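Local coordinates for hypothetical protein PHS013 (Pyrococcus horikoshii, PDB 1WMI) that is a RelE/ParE-family toxin of a type II toxin-antitoxin system that probably cleaves mRNA on the translating ribosome and is probably held inactive by the antitoxin it binds, at residues M1-K6 and K75-L80; F43-L48 and Y57-G62; D63-Y68 and K81-G86. All blocks are in the same frame, centred on the assembly; numbering follows the deposited sequence.

The three contacts are three of the four seams of one mixed five-stranded sheet. Interaction 1 joins strand 4-8, outermost in this chain, to strand 76-83 in parallel, interaction 3 joins 76-83 to 65-71, and interaction 2 joins 54-60 to strand 46-49 on the far side. Interactions 1 and 3 share strand 76-83 and meet where Leu80 N lies 2.8 Å from Ile67 O; their centres are about 17 Å apart. Interactions 2 and 3, with centres about 8 Å apart, are stitched across the fourth seam by Ala59 N to Val66 O at 2.7 Å, and by Arg60 NH2 to Arg85 O, also 2.7 Å. Interactions 1 and 2 do not touch. All three border a chain of another protein, consistent with a bound antitoxin.

Interaction 1 of 3, residues M1-K6 and K75-L80; sequences MTYRVK and KVIKIL
The parallel pairing of the RelE/ParE sheet is made here, between the outermost strand of this chain and the last one, segments 4-6 and 76-80 running 19° apart. A four-bond ladder defines it: Arg4 N to Lys75 O (3.0 Å), Ile77 N to Arg4 O (2.9 Å), Lys6 N to Ile77 O (2.8 Å) and Ile79 N to Lys6 O (2.8 Å). Each donor sits nearly along its C=O axis, and the N-H angles of 165-174° show almost straight bonds. Val5 and Ile77 share one face. From the loop before the strand, Tyr3 packs on the tip of Ile77, whose CD1 approaches Tyr3 CB obliquely at 4.0 Å, while Tyr3 CD1 lies 3.8 Å from Lys75 CB, the two side chains crossing at about a right angle. On the other face Lys6, bent at chi3 and chi4, brings CD to Val76 CG1 (4.1 Å), and its ammonium leads away from the strand. Lys75 and Val76 form a G1 bulge against strand 65-71. Arg4 extends to an acidic side chain of another protein's chain, and Lys6 pairs with a strand of that chain, carrying the sheet across the interface. Helix 20-33 packs Leu33 against Val5, Ile77 and Ile79, while strand 65-71 flanks 76-83 on its other side.

Interaction 2 of 3, residues F43-L48 and Y57-G62; sequences FDVIKL and YRARLG
Antiparallel pairing brings Ile46 opposite Arg58 as a hydrogen-bonded pair, with Ile46 N to Arg58 O at 3.1 Å and Arg58 N to Ile46 O at 3.0 Å, and Lys47 opposite Tyr57 as a non-hydrogen-bonded one. This is the beta hairpin of strands 46-49 and 54-60; past its strand pairing, Arg60 N still bonds Phe43 O, nearly straight at 173°. Asp44, with positive phi, takes the chain out of helix 40-43. On the face of Lys47 and Tyr57, the lysine, with CG anti to its backbone N, runs beside the tyrosine in the same direction, so that Lys47 CB touches ring atom Tyr57 CE1 at 3.5 Å. Val45 CG1 meets Ala59 CB at 3.6 Å, beside Phe43, whose ring edge takes Arg60 O in its plane; the Phe43 and Phe29 rings meet edge-to-face. Asp44 and Arg60 form reciprocal salt bridges with Arg60 and Asp44 of the second subunit, and Arg60 NH2 bonds Arg85 O. Arg58 NH2 forms salt bridges with Asp44 of the second subunit and an acidic side chain of another protein's chain. Bends at chi2 and chi3 turn the Arg58 guanidinium so that Ile46 CD1 sits over the centre of one face, 3.7 Å above the plane, while in that plane Arg58 NH1 donates to Asp44 O, a very short bond of 2.5 Å bent to 129° at the hydrogen.

Interaction 3 of 3, residues D63-Y68 and K81-G86; sequences DYRVIY and KLKPRG
Backbone bonds set the frame of this beta hairpin, in which segments 65-68 and 81-83 run antiparallel at 151°. Arg65 and Lys83 exchange two bonds, Arg65 N to Lys83 O and Lys83 N to Arg65 O, each 2.8 Å; in the first the donor lies above the carbonyl plane. Ile67 N bonds Lys81 O at 2.9 Å, nearly straight, and Lys81 N returns to Ile67 O at 3.2 Å on a lone pair. Between these pairs stands the non-hydrogen-bonded pair Val66 and Leu82.

Polar side-chain contacts centre on Arg65. Bent at chi3, it brings NE to Pro84 O at 2.9 Å, with the oxygen in the guanidinium plane, and NH1 adds a weak bond to the same oxygen. The group is thus held flat against the chain leaving the strand, between Lys83 CB over one face and Gly86 CA over the other. Its terminal nitrogens form salt bridges to acidic side chains of another protein's chain, as does Lys83 NZ. Asp63 and Arg85 form a salt bridge whose exact geometry is uncertain, Arg85 being poorly ordered.

Among apolar contacts, Val66 CG1 and Leu82 CD2 are tight at 3.4 Å, the side chains running side by side. On the opposite face the Ile67 and Lys83 side chains cross obliquely, Ile67 CD1 to Lys83 CD 3.7 Å.

Strand 54-60 is the next neighbour of 65-71, joined to it by the Val66-Ala59 backbone bond, and over the Val66 face comes helix 20-33, with Phe26 touching Tyr64 and Phe29 touching Val66.

Interaction 1 of 3, residues M1-K6 and K75-L80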
# COMPACT_ATOMS: atom_id res chain seq x y z
N MET A 1 20.01 -5.30 -15.73
CA MET A 1 20.90 -4.22 -15.21
C MET A 1 20.25 -2.86 -15.38
O MET A 1 20.76 -1.87 -14.85
CB MET A 1 22.23 -4.20 -15.98
CG MET A 1 22.11 -3.73 -17.43
SD MET A 1 23.68 -3.20 -18.15
CE MET A 1 24.23 -4.69 -18.98
N THR A 2 19.14 -2.81 -16.12
CA THR A 2 18.41 -1.57 -16.40
C THR A 2 18.76 -0.40 -15.47
O THR A 2 19.20 0.65 -15.93
CB THR A 2 16.87 -1.77 -16.32
OG1 THR A 2 16.50 -2.95 -17.03
CG2 THR A 2 16.16 -0.58 -16.96
N TYR A 3 18.57 -0.59 -14.17
CA TYR A 3 18.85 0.46 -13.18
C TYR A 3 19.99 0.08 -12.24
O TYR A 3 20.14 -1.07 -11.86
CB TYR A 3 17.60 0.74 -12.33
CG TYR A 3 16.42 1.30 -13.10
CD1 TYR A 3 16.24 2.67 -13.24
CD2 TYR A 3 15.50 0.45 -13.70
CE1 TYR A 3 15.17 3.19 -13.97
CE2 TYR A 3 14.44 0.95 -14.43
CZ TYR A 3 14.28 2.32 -14.57
OH TYR A 3 13.22 2.79 -15.29
N ARG A 4 20.79 1.07 -11.86
CA ARG A 4 21.89 0.83 -10.95
C ARG A 4 21.33 1.08 -9.55
O ARG A 4 20.75 2.14 -9.28
CB ARG A 4 23.04 1.78 -11.26
CG ARG A 4 24.40 1.31 -10.77
CD ARG A 4 25.51 1.94 -11.62
NE ARG A 4 26.84 1.42 -11.30
CZ ARG A 4 27.56 1.79 -10.25
NH1 ARG A 4 28.77 1.26 -10.05
NH2 ARG A 4 27.09 2.69 -9.40
N VAL A 5 21.48 0.10 -8.66
CA VAL A 5 20.97 0.22 -7.30
C VAL A 5 22.08 0.48 -6.29
O VAL A 5 23.09 -0.23 -6.26
CB VAL A 5 20.22 -1.07 -6.86
CG1 VAL A 5 19.64 -0.89 -5.47
CG2 VAL A 5 19.11 -1.39 -7.85
N LYS A 6 21.88 1.50 -5.47
CA LYS A 6 22.85 1.86 -4.44
C LYS A 6 22.20 1.85 -3.06
O LYS A 6 21.00 2.10 -2.91
CB LYS A 6 23.45 3.25 -4.73
CG LYS A 6 24.30 3.31 -6.00
CD LYS A 6 24.59 4.74 -6.43
CE LYS A 6 25.53 5.48 -5.47
NZ LYS A 6 26.98 5.26 -5.77
N LYS A 75 18.96 6.84 -14.07
CA LYS A 75 18.59 5.45 -13.84
C LYS A 75 19.29 4.93 -12.59
O LYS A 75 19.92 3.89 -12.59
CB LYS A 75 18.95 4.58 -15.06
CG LYS A 75 18.19 4.94 -16.33
CD LYS A 75 18.22 3.83 -17.36
CE LYS A 75 19.61 3.63 -17.96
NZ LYS A 75 19.59 2.57 -19.01
N VAL A 76 19.18 5.70 -11.51
CA VAL A 76 19.80 5.33 -10.24
C VAL A 76 18.75 5.20 -9.15
O VAL A 76 17.96 6.13 -8.94
CB VAL A 76 20.85 6.37 -9.81
CG1 VAL A 76 21.32 6.11 -8.40
CG2 VAL A 76 22.03 6.32 -10.75
N ILE A 77 18.74 4.05 -8.49
CA ILE A 77 17.81 3.78 -7.41
C ILE A 77 18.64 3.76 -6.13
O ILE A 77 19.65 3.05 -6.04
CB ILE A 77 17.11 2.42 -7.59
CG1 ILE A 77 16.26 2.45 -8.86
CG2 ILE A 77 16.25 2.10 -6.37
CD1 ILE A 77 15.41 1.22 -9.06
N LYS A 78 18.24 4.54 -5.14
CA LYS A 78 19.00 4.57 -3.91
C LYS A 78 18.13 4.14 -2.76
O LYS A 78 17.01 4.62 -2.62
CB LYS A 78 19.52 5.99 -3.63
CG LYS A 78 20.43 6.56 -4.70
CD LYS A 78 20.94 7.94 -4.31
CE LYS A 78 21.67 8.60 -5.46
NZ LYS A 78 22.20 9.93 -5.05
N ILE A 79 18.65 3.20 -1.98
CA ILE A 79 17.94 2.71 -0.81
C ILE A 79 18.32 3.71 0.27
O ILE A 79 19.46 3.72 0.74
CB ILE A 79 18.42 1.29 -0.40
CG1 ILE A 79 18.32 0.34 -1.60
CG2 ILE A 79 17.62 0.79 0.80
CD1 ILE A 79 16.92 0.12 -2.13
N LEU A 80 17.38 4.57 0.65
CA LEU A 80 17.64 5.59 1.66
C LEU A 80 17.63 5.09 3.10
O LEU A 80 18.59 5.34 3.83
CB LEU A 80 16.64 6.74 1.50
CG LEU A 80 16.84 7.62 0.25
CD1 LEU A 80 18.32 7.94 0.07
CD2 LEU A 80 16.33 6.91 -0.97

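Interaction 2 of 3, residues F43-L48 and Y57-G62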
# COMPACT_ATOMS: atom_id res chain seq x y z
N PHE A 43 5.60 -5.60 -3.84
CA PHE A 43 6.10 -4.98 -2.63
C PHE A 43 5.25 -3.86 -2.05
O PHE A 43 5.75 -3.03 -1.30
CB PHE A 43 7.52 -4.48 -2.88
CG PHE A 43 8.51 -5.59 -3.10
CD1 PHE A 43 8.93 -6.37 -2.03
CD2 PHE A 43 9.00 -5.87 -4.37
CE1 PHE A 43 9.82 -7.42 -2.21
CE2 PHE A 43 9.90 -6.92 -4.57
CZ PHE A 43 10.31 -7.70 -3.48
N ASP A 44 3.97 -3.84 -2.41
CA ASP A 44 3.01 -2.86 -1.89
C ASP A 44 3.62 -1.47 -1.82
O ASP A 44 3.40 -0.72 -0.87
CB ASP A 44 2.58 -3.30 -0.48
CG ASP A 44 1.19 -2.81 -0.11
OD1 ASP A 44 0.59 -2.03 -0.89
OD2 ASP A 44 0.69 -3.21 0.97
N VAL A 45 4.38 -1.11 -2.85
CA VAL A 45 5.04 0.18 -2.88
C VAL A 45 4.13 1.37 -3.15
O VAL A 45 3.17 1.27 -3.92
CB VAL A 45 6.18 0.19 -3.94
CG1 VAL A 45 7.09 -1.02 -3.73
CG2 VAL A 45 5.59 0.15 -5.32
N ILE A 46 4.43 2.50 -2.51
CA ILE A 46 3.68 3.74 -2.70
C ILE A 46 4.63 4.90 -2.98
O ILE A 46 5.74 4.95 -2.45
CB ILE A 46 2.86 4.10 -1.45
CG1 ILE A 46 3.79 4.30 -0.25
CG2 ILE A 46 1.82 3.03 -1.18
CD1 ILE A 46 3.10 4.81 0.99
N LYS A 47 4.19 5.83 -3.83
CA LYS A 47 5.02 6.99 -4.14
C LYS A 47 4.84 8.06 -3.07
O LYS A 47 3.76 8.65 -2.94
CB LYS A 47 4.66 7.58 -5.50
CG LYS A 47 5.56 8.74 -5.92
CD LYS A 47 5.32 9.14 -7.37
CE LYS A 47 3.93 9.72 -7.56
NZ LYS A 47 3.67 10.18 -8.95
N LEU A 48 5.90 8.30 -2.30
CA LEU A 48 5.90 9.30 -1.24
C LEU A 48 5.92 10.67 -1.87
O LEU A 48 4.95 11.42 -1.80
CB LEU A 48 7.14 9.13 -0.35
CG LEU A 48 7.16 8.23 0.89
CD1 LEU A 48 6.15 7.11 0.78
CD2 LEU A 48 8.57 7.68 1.06
N TYR A 57 9.92 6.63 -2.64
CA TYR A 57 8.97 5.54 -2.55
C TYR A 57 9.14 4.79 -1.23
O TYR A 57 10.15 4.94 -0.55
CB TYR A 57 9.20 4.55 -3.71
CG TYR A 57 8.90 5.11 -5.09
CD1 TYR A 57 7.59 5.18 -5.56
CD2 TYR A 57 9.92 5.59 -5.91
CE1 TYR A 57 7.30 5.69 -6.81
CE2 TYR A 57 9.64 6.11 -7.17
CZ TYR A 57 8.33 6.16 -7.61
OH TYR A 57 8.03 6.65 -8.85
N ARG A 58 8.13 4.01 -0.88
CA ARG A 58 8.18 3.19 0.32
C ARG A 58 7.76 1.79 -0.09
O ARG A 58 6.66 1.58 -0.61
CB ARG A 58 7.21 3.67 1.40
CG ARG A 58 7.28 2.79 2.65
CD ARG A 58 5.90 2.33 3.11
NE ARG A 58 5.16 1.63 2.07
CZ ARG A 58 3.87 1.34 2.14
NH1 ARG A 58 3.27 0.69 1.15
NH2 ARG A 58 3.17 1.69 3.21
N ALA A 59 8.65 0.83 0.15
CA ALA A 59 8.36 -0.56 -0.18
C ALA A 59 8.21 -1.34 1.11
O ALA A 59 8.87 -1.05 2.11
CB ALA A 59 9.48 -1.15 -1.01
N ARG A 60 7.32 -2.32 1.08
CA ARG A 60 7.07 -3.16 2.24
C ARG A 60 7.64 -4.55 1.97
O ARG A 60 7.26 -5.23 1.01
CB ARG A 60 5.57 -3.21 2.53
CG ARG A 60 5.20 -3.85 3.86
CD ARG A 60 3.71 -3.72 4.16
NE ARG A 60 3.33 -2.35 4.50
CZ ARG A 60 3.73 -1.70 5.59
NH1 ARG A 60 3.32 -0.46 5.80
NH2 ARG A 60 4.54 -2.29 6.46
N LEU A 61 8.59 -4.97 2.80
CA LEU A 61 9.19 -6.29 2.64
C LEU A 61 8.68 -7.27 3.68
O LEU A 61 9.18 -8.38 3.81
CB LEU A 61 10.72 -6.18 2.71
CG LEU A 61 11.44 -5.80 1.41
CD1 LEU A 61 11.00 -4.41 0.94
CD2 LEU A 61 12.93 -5.84 1.63
N GLY A 62 7.65 -6.86 4.42
CA GLY A 62 7.09 -7.72 5.45
C GLY A 62 7.29 -7.15 6.84
O GLY A 62 6.58 -6.23 7.25

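Interaction 3 of 3, residues D63-Y68 and K81-G86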
# COMPACT_ATOMS: atom_id res chain seq x y z
N ASP A 63 8.27 -7.68 7.56
CA ASP A 63 8.56 -7.23 8.91
C ASP A 63 9.11 -5.81 8.98
O ASP A 63 9.25 -5.23 10.06
CB ASP A 63 9.53 -8.18 9.61
CG ASP A 63 8.98 -9.59 9.72
OD1 ASP A 63 9.69 -10.48 10.22
OD2 ASP A 63 7.83 -9.82 9.30
N TYR A 64 9.44 -5.24 7.82
CA TYR A 64 9.97 -3.89 7.79
C TYR A 64 9.68 -3.19 6.47
O TYR A 64 9.19 -3.81 5.53
CB TYR A 64 11.48 -3.91 8.07
CG TYR A 64 12.30 -4.63 7.02
CD1 TYR A 64 12.95 -3.92 6.00
CD2 TYR A 64 12.42 -6.02 7.04
CE1 TYR A 64 13.70 -4.58 5.02
CE2 TYR A 64 13.17 -6.69 6.06
CZ TYR A 64 13.80 -5.97 5.06
OH TYR A 64 14.53 -6.63 4.09
N ARG A 65 9.98 -1.90 6.42
CA ARG A 65 9.75 -1.10 5.22
C ARG A 65 11.04 -0.43 4.75
O ARG A 65 11.90 -0.06 5.56
CB ARG A 65 8.71 -0.02 5.51
CG ARG A 65 7.31 -0.55 5.80
CD ARG A 65 6.42 0.55 6.35
NE ARG A 65 6.85 0.95 7.69
CZ ARG A 65 6.56 2.12 8.25
NH1 ARG A 65 7.00 2.38 9.48
NH2 ARG A 65 5.85 3.02 7.59
N VAL A 66 11.19 -0.28 3.44
CA VAL A 66 12.37 0.36 2.90
C VAL A 66 11.94 1.57 2.07
O VAL A 66 11.00 1.48 1.28
CB VAL A 66 13.21 -0.60 2.00
CG1 VAL A 66 13.54 -1.87 2.76
CG2 VAL A 66 12.46 -0.92 0.74
N ILE A 67 12.62 2.69 2.28
CA ILE A 67 12.34 3.91 1.53
C ILE A 67 13.49 4.16 0.57
O ILE A 67 14.66 4.10 0.96
CB ILE A 67 12.16 5.13 2.46
CG1 ILE A 67 11.00 4.89 3.42
CG2 ILE A 67 11.88 6.38 1.63
CD1 ILE A 67 10.61 6.12 4.24
N TYR A 68 13.17 4.45 -0.69
CA TYR A 68 14.20 4.66 -1.70
C TYR A 68 13.82 5.71 -2.71
O TYR A 68 12.66 6.13 -2.79
CB TYR A 68 14.48 3.33 -2.42
CG TYR A 68 13.33 2.78 -3.24
CD1 TYR A 68 13.24 3.04 -4.61
CD2 TYR A 68 12.37 1.96 -2.66
CE1 TYR A 68 12.22 2.49 -5.38
CE2 TYR A 68 11.35 1.40 -3.42
CZ TYR A 68 11.28 1.67 -4.78
OH TYR A 68 10.28 1.11 -5.55
N LYS A 81 16.57 4.42 3.53
CA LYS A 81 16.51 3.93 4.90
C LYS A 81 15.48 2.84 5.14
O LYS A 81 14.66 2.53 4.28
CB LYS A 81 16.25 5.08 5.87
CG LYS A 81 14.84 5.63 5.79
CD LYS A 81 14.55 6.59 6.93
CE LYS A 81 14.60 5.90 8.28
NZ LYS A 81 14.22 6.84 9.38
N LEU A 82 15.54 2.25 6.34
CA LEU A 82 14.63 1.18 6.74
C LEU A 82 13.73 1.69 7.84
O LEU A 82 14.07 2.64 8.54
CB LEU A 82 15.41 -0.02 7.26
CG LEU A 82 16.52 -0.57 6.37
CD1 LEU A 82 17.15 -1.79 7.04
CD2 LEU A 82 15.96 -0.93 5.00
N LYS A 83 12.57 1.04 7.99
CA LYS A 83 11.61 1.40 9.02
C LYS A 83 10.89 0.14 9.55
O LYS A 83 10.81 -0.87 8.85
CB LYS A 83 10.59 2.40 8.48
CG LYS A 83 11.17 3.77 8.17
CD LYS A 83 10.11 4.71 7.62
CE LYS A 83 9.40 5.51 8.71
NZ LYS A 83 10.20 6.69 9.14
N PRO A 84 10.38 0.21 10.79
CA PRO A 84 9.67 -0.91 11.42
C PRO A 84 8.46 -1.34 10.61
O PRO A 84 8.13 -0.74 9.60
CB PRO A 84 9.27 -0.34 12.78
CG PRO A 84 10.34 0.64 13.07
CD PRO A 84 10.51 1.33 11.73
N ARG A 85 7.79 -2.39 11.08
CA ARG A 85 6.60 -2.94 10.44
C ARG A 85 5.65 -1.78 10.15
O ARG A 85 4.96 -1.75 9.12
CB ARG A 85 5.88 -3.89 11.41
CG ARG A 85 5.26 -5.11 10.78
CD ARG A 85 6.31 -6.19 10.60
NE ARG A 85 6.17 -7.30 11.53
CZ ARG A 85 5.93 -8.55 11.16
NH1 ARG A 85 5.80 -8.85 9.87
NH2 ARG A 85 5.83 -9.52 12.07
N GLY A 86 5.67 -0.84 11.08
CA GLY A 86 4.81 0.33 11.05
C GLY A 86 4.06 0.04 12.33
O GLY A 86 3.16 -0.81 12.34